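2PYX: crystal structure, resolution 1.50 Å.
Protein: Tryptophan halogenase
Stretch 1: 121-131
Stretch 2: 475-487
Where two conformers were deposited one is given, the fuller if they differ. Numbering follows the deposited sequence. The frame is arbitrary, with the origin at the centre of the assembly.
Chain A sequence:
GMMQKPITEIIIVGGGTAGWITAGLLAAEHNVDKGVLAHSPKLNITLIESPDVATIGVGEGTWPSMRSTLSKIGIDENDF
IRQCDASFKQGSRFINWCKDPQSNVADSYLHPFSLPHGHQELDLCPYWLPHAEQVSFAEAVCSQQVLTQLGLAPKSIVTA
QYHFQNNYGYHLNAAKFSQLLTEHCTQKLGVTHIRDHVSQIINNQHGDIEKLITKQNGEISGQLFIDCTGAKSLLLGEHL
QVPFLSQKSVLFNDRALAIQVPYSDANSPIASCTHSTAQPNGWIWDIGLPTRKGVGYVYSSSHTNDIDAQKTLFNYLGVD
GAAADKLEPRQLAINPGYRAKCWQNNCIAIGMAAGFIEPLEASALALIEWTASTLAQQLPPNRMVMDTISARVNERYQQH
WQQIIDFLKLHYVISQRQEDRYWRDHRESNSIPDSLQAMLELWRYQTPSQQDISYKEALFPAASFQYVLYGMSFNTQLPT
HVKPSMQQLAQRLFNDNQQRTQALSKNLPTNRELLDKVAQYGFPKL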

# COMPACT_ATOMS: atom_id res chain seq x y z
N GLU A 121 10.62 -18.81 -15.34
CA GLU A 121 11.12 -20.13 -15.71
C GLU A 121 10.75 -21.25 -14.74
O GLU A 121 10.52 -22.37 -15.17
CB GLU A 121 12.62 -20.11 -15.81
CG GLU A 121 13.15 -19.09 -16.80
CD GLU A 121 14.65 -19.12 -16.84
OE1 GLU A 121 15.20 -20.18 -17.18
OE2 GLU A 121 15.27 -18.08 -16.52
N LEU A 122 10.74 -20.95 -13.44
CA LEU A 122 10.58 -21.96 -12.41
C LEU A 122 10.31 -21.26 -11.08
O LEU A 122 10.94 -20.26 -10.78
CB LEU A 122 11.84 -22.82 -12.26
CG LEU A 122 11.79 -24.01 -11.29
CD1 LEU A 122 10.78 -25.05 -11.78
CD2 LEU A 122 13.14 -24.60 -11.11
N ASP A 123 9.36 -21.78 -10.32
CA ASP A 123 9.09 -21.30 -8.96
C ASP A 123 10.11 -21.97 -8.05
O ASP A 123 10.01 -23.16 -7.73
CB ASP A 123 7.65 -21.63 -8.56
CG ASP A 123 7.30 -21.17 -7.16
OD1 ASP A 123 8.20 -20.80 -6.40
OD2 ASP A 123 6.10 -21.21 -6.82
N LEU A 124 11.08 -21.20 -7.57
CA LEU A 124 12.17 -21.74 -6.77
C LEU A 124 11.78 -22.19 -5.36
O LEU A 124 12.52 -22.94 -4.72
CB LEU A 124 13.28 -20.71 -6.63
CG LEU A 124 14.11 -20.39 -7.89
CD1 LEU A 124 15.15 -19.33 -7.61
CD2 LEU A 124 14.79 -21.67 -8.38
N CYS A 125 10.66 -21.69 -4.85
CA CYS A 125 10.32 -21.93 -3.47
C CYS A 125 10.43 -23.40 -3.02
O CYS A 125 11.14 -23.69 -2.07
CB CYS A 125 8.96 -21.28 -3.17
SG CYS A 125 8.45 -21.38 -1.44
N PRO A 126 9.73 -24.34 -3.69
CA PRO A 126 9.87 -25.72 -3.22
C PRO A 126 11.29 -26.30 -3.35
O PRO A 126 11.61 -27.24 -2.61
CB PRO A 126 8.89 -26.51 -4.11
CG PRO A 126 8.69 -25.66 -5.27
CD PRO A 126 8.75 -24.25 -4.78
N TYR A 127 12.10 -25.76 -4.26
CA TYR A 127 13.52 -26.15 -4.38
C TYR A 127 14.39 -25.58 -3.28
O TYR A 127 15.44 -26.15 -2.96
CB TYR A 127 14.04 -25.77 -5.80
CG TYR A 127 13.24 -26.51 -6.86
CD1 TYR A 127 13.59 -27.80 -7.28
CD2 TYR A 127 12.06 -25.97 -7.37
CE1 TYR A 127 12.79 -28.51 -8.18
CE2 TYR A 127 11.26 -26.68 -8.29
CZ TYR A 127 11.66 -27.95 -8.71
OH TYR A 127 10.82 -28.61 -9.60
N TRP A 128 13.98 -24.45 -2.70
CA TRP A 128 14.67 -23.88 -1.57
C TRP A 128 14.36 -24.64 -0.27
O TRP A 128 15.21 -24.77 0.61
CB TRP A 128 14.34 -22.37 -1.42
CG TRP A 128 14.61 -21.91 -0.05
CD1 TRP A 128 15.82 -21.55 0.47
CD2 TRP A 128 13.69 -21.84 1.02
NE1 TRP A 128 15.69 -21.23 1.78
CE2 TRP A 128 14.38 -21.43 2.16
CE3 TRP A 128 12.32 -22.12 1.13
CZ2 TRP A 128 13.76 -21.26 3.39
CZ3 TRP A 128 11.71 -21.93 2.34
CH2 TRP A 128 12.41 -21.52 3.45
N LEU A 129 13.14 -25.14 -0.16
CA LEU A 129 12.63 -25.66 1.09
C LEU A 129 13.58 -26.64 1.83
O LEU A 129 13.76 -26.52 3.05
CB LEU A 129 11.24 -26.25 0.81
CG LEU A 129 10.30 -26.49 1.96
CD1 LEU A 129 10.02 -25.22 2.74
CD2 LEU A 129 9.03 -27.11 1.41
N PRO A 130 14.17 -27.62 1.10
CA PRO A 130 15.10 -28.51 1.82
C PRO A 130 16.29 -27.81 2.48
O PRO A 130 16.94 -28.41 3.33
CB PRO A 130 15.60 -29.47 0.72
CG PRO A 130 14.59 -29.38 -0.37
CD PRO A 130 14.08 -27.96 -0.33
N HIS A 131 16.55 -26.56 2.10
CA HIS A 131 17.76 -25.83 2.54
C HIS A 131 17.47 -24.75 3.57
O HIS A 131 18.32 -23.93 3.87
CB HIS A 131 18.43 -25.27 1.30
CG HIS A 131 18.68 -26.31 0.26
ND1 HIS A 131 19.64 -27.29 0.43
CD2 HIS A 131 18.04 -26.60 -0.90
CE1 HIS A 131 19.59 -28.12 -0.61
NE2 HIS A 131 18.63 -27.72 -1.42
N ASN A 475 6.89 -24.44 8.61
CA ASN A 475 7.33 -25.73 8.06
C ASN A 475 6.35 -26.30 7.04
O ASN A 475 5.16 -26.43 7.33
CB ASN A 475 7.53 -26.74 9.18
CG ASN A 475 8.72 -26.42 10.06
OD1 ASN A 475 8.60 -26.42 11.27
ND2 ASN A 475 9.88 -26.17 9.46
N THR A 476 6.89 -26.66 5.87
CA THR A 476 6.13 -27.29 4.80
C THR A 476 6.81 -28.61 4.49
O THR A 476 8.05 -28.68 4.39
CB THR A 476 6.10 -26.41 3.56
OG1 THR A 476 5.37 -25.21 3.87
CG2 THR A 476 5.45 -27.07 2.40
N GLN A 477 6.01 -29.66 4.38
CA GLN A 477 6.49 -30.99 4.00
C GLN A 477 7.27 -30.94 2.71
O GLN A 477 6.83 -30.30 1.73
CB GLN A 477 5.30 -31.96 3.89
CG GLN A 477 5.62 -33.43 3.62
CD GLN A 477 4.46 -34.31 3.92
OE1 GLN A 477 3.49 -34.33 3.18
NE2 GLN A 477 4.52 -35.03 5.04
N LEU A 478 8.43 -31.58 2.66
CA LEU A 478 9.25 -31.53 1.43
C LEU A 478 8.60 -32.29 0.28
O LEU A 478 8.02 -33.36 0.48
CB LEU A 478 10.64 -32.10 1.69
CG LEU A 478 11.48 -31.50 2.80
CD1 LEU A 478 12.86 -32.12 2.71
CD2 LEU A 478 11.57 -30.01 2.67
N PRO A 479 8.68 -31.72 -0.93
CA PRO A 479 8.29 -32.44 -2.14
C PRO A 479 9.06 -33.74 -2.27
O PRO A 479 10.23 -33.81 -1.89
CB PRO A 479 8.72 -31.51 -3.27
CG PRO A 479 8.73 -30.18 -2.66
CD PRO A 479 9.11 -30.34 -1.23
N THR A 480 8.39 -34.73 -2.83
CA THR A 480 9.01 -36.03 -3.12
C THR A 480 9.15 -36.15 -4.63
O THR A 480 8.53 -35.40 -5.39
CB THR A 480 8.16 -37.22 -2.59
OG1 THR A 480 6.96 -37.35 -3.35
CG2 THR A 480 7.84 -37.04 -1.15
N HIS A 481 9.94 -37.12 -5.07
CA HIS A 481 10.05 -37.44 -6.50
C HIS A 481 10.32 -36.20 -7.34
O HIS A 481 9.75 -36.03 -8.42
CB HIS A 481 8.80 -38.16 -7.00
CG HIS A 481 8.51 -39.44 -6.28
ND1 HIS A 481 7.82 -39.48 -5.09
CD2 HIS A 481 8.90 -40.71 -6.53
CE1 HIS A 481 7.74 -40.73 -4.67
NE2 HIS A 481 8.40 -41.50 -5.53
N VAL A 482 11.23 -35.37 -6.86
CA VAL A 482 11.62 -34.17 -7.56
C VAL A 482 12.35 -34.53 -8.84
O VAL A 482 13.18 -35.44 -8.85
CB VAL A 482 12.53 -33.27 -6.67
CG1 VAL A 482 13.00 -32.03 -7.43
CG2 VAL A 482 11.79 -32.90 -5.42
N LYS A 483 12.01 -33.82 -9.92
CA LYS A 483 12.62 -34.09 -11.23
C LYS A 483 14.04 -33.55 -11.30
O LYS A 483 14.26 -32.36 -11.10
CB LYS A 483 11.79 -33.46 -12.33
CG LYS A 483 10.47 -34.09 -12.47
CD LYS A 483 9.73 -33.61 -13.71
CE LYS A 483 8.45 -34.37 -13.91
NZ LYS A 483 7.82 -34.13 -15.23
N PRO A 484 15.02 -34.42 -11.58
CA PRO A 484 16.41 -33.95 -11.71
C PRO A 484 16.63 -32.75 -12.64
O PRO A 484 17.42 -31.87 -12.28
CB PRO A 484 17.14 -35.18 -12.25
CG PRO A 484 16.39 -36.34 -11.59
CD PRO A 484 14.94 -35.90 -11.69
N SER A 485 15.94 -32.69 -13.78
CA SER A 485 16.11 -31.58 -14.71
C SER A 485 15.75 -30.26 -14.03
O SER A 485 16.42 -29.23 -14.23
CB SER A 485 15.30 -31.76 -15.98
OG SER A 485 13.92 -31.88 -15.77
N MSE A 486 14.70 -30.30 -13.21
CA MSE A 486 14.18 -29.09 -12.55
C MSE A 486 15.07 -28.73 -11.36
O MSE A 486 15.31 -27.56 -11.09
CB MSE A 486 12.75 -29.30 -12.07
CG MSE A 486 11.73 -29.56 -13.15
SE MSE A 486 11.28 -28.07 -14.34
CE MSE A 486 9.70 -28.93 -15.15
N GLN A 487 15.56 -29.73 -10.64
CA GLN A 487 16.54 -29.51 -9.62
C GLN A 487 17.75 -28.79 -10.22
O GLN A 487 18.31 -27.86 -9.62
CB GLN A 487 17.00 -30.82 -9.02
CG GLN A 487 17.95 -30.65 -7.90
CD GLN A 487 17.31 -29.92 -6.74
OE1 GLN A 487 16.22 -30.30 -6.30
NE2 GLN A 487 17.96 -28.85 -6.25
O HOH W 1 10.27 -31.44 -9.74
O HOH W 2 16.74 -28.02 -4.10

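The two stretches lie at least 347 residues apart in sequence wherever they touch, and together they bury 504 Å² of surface. No direct hydrogen bond crosses between them; the contact consists of apolar packing, supplemented by two waters that join polar atoms from both sides.

L122 opens the contact. Its CA-to-CB bond points toward stretch 2, and its chi1 t, chi2 p rotamer brings L122 CD2 to 3.7 Å from the backbone O of M486, while L122 CD1 lies 4.0 Å from SE of the same residue, a selenomethionine. The leucine thus meets both main chain and side chain of one partner. D123 is out of reach of stretch 2 and serves its own stretch instead: its OD1 accepts from C125 N at 3.0 Å, with an angle of 152° at the hydrogen, capping the turn that leads into the helix. Backbone bonds follow within the stretch, W128 N to L124 O at 2.9 Å and L129 N to C125 O at 3.1 Å.

P126 contributes a small ring-to-ring contact, P126 CB to CG of P479 at 3.9 Å. Y127 makes a larger one, with 83 Å² covered by stretch 2, the greatest area of any residue here. Its CA-to-CB bond points sideways, yet with chi1 at -61° the end of the side chain comes nearer. Y127 CE1 then lies 3.6 Å from V482 CG1, and Y127 CZ 3.8 Å from M486 CB; both neighbours sit oblique to the ring. Q487 OE1 is placed differently, at the ring edge near its plane, 3.8 Å from Y127 CD1. The phenolic Y127 OH approaches M486 CB to 3.2 Å, a close contact with carbon, and finds its polar partner in water 1 at 2.9 Å. That water also accepts from K483 N at 3.0 Å, linking the tyrosine to the residue at the N-cap position of the second helix.

The backbone of Y127 takes part in a second bridge. Water 2 donates to Y127 O at 2.5 Å and accepts from Q487 NE2 at 2.6 Å; both distances are short. H131 NE2 is a longer partner of this water, at 3.3 Å, so the site gathers two residues of stretch 1 and one of stretch 2.

W128 makes no contact with stretch 2. L129, by contrast, is buried, its CA-to-CB bond points toward stretch 2, and 79 Å² of it is covered. L129 CD2 reaches T476 O at 3.5 Å and T476 CB at 3.7 Å, and lies 4.2 Å from P479 CD, while L129 CG approaches L478 CD2 at 3.8 Å. One leucine therefore touches both backbone and side chains of the extended segment. P130 completes the packing around L478: its N is 3.9 Å from L478 CD2, and its CB is 4.3 Å from L478 CD1, a looser apolar contact at an exposed position.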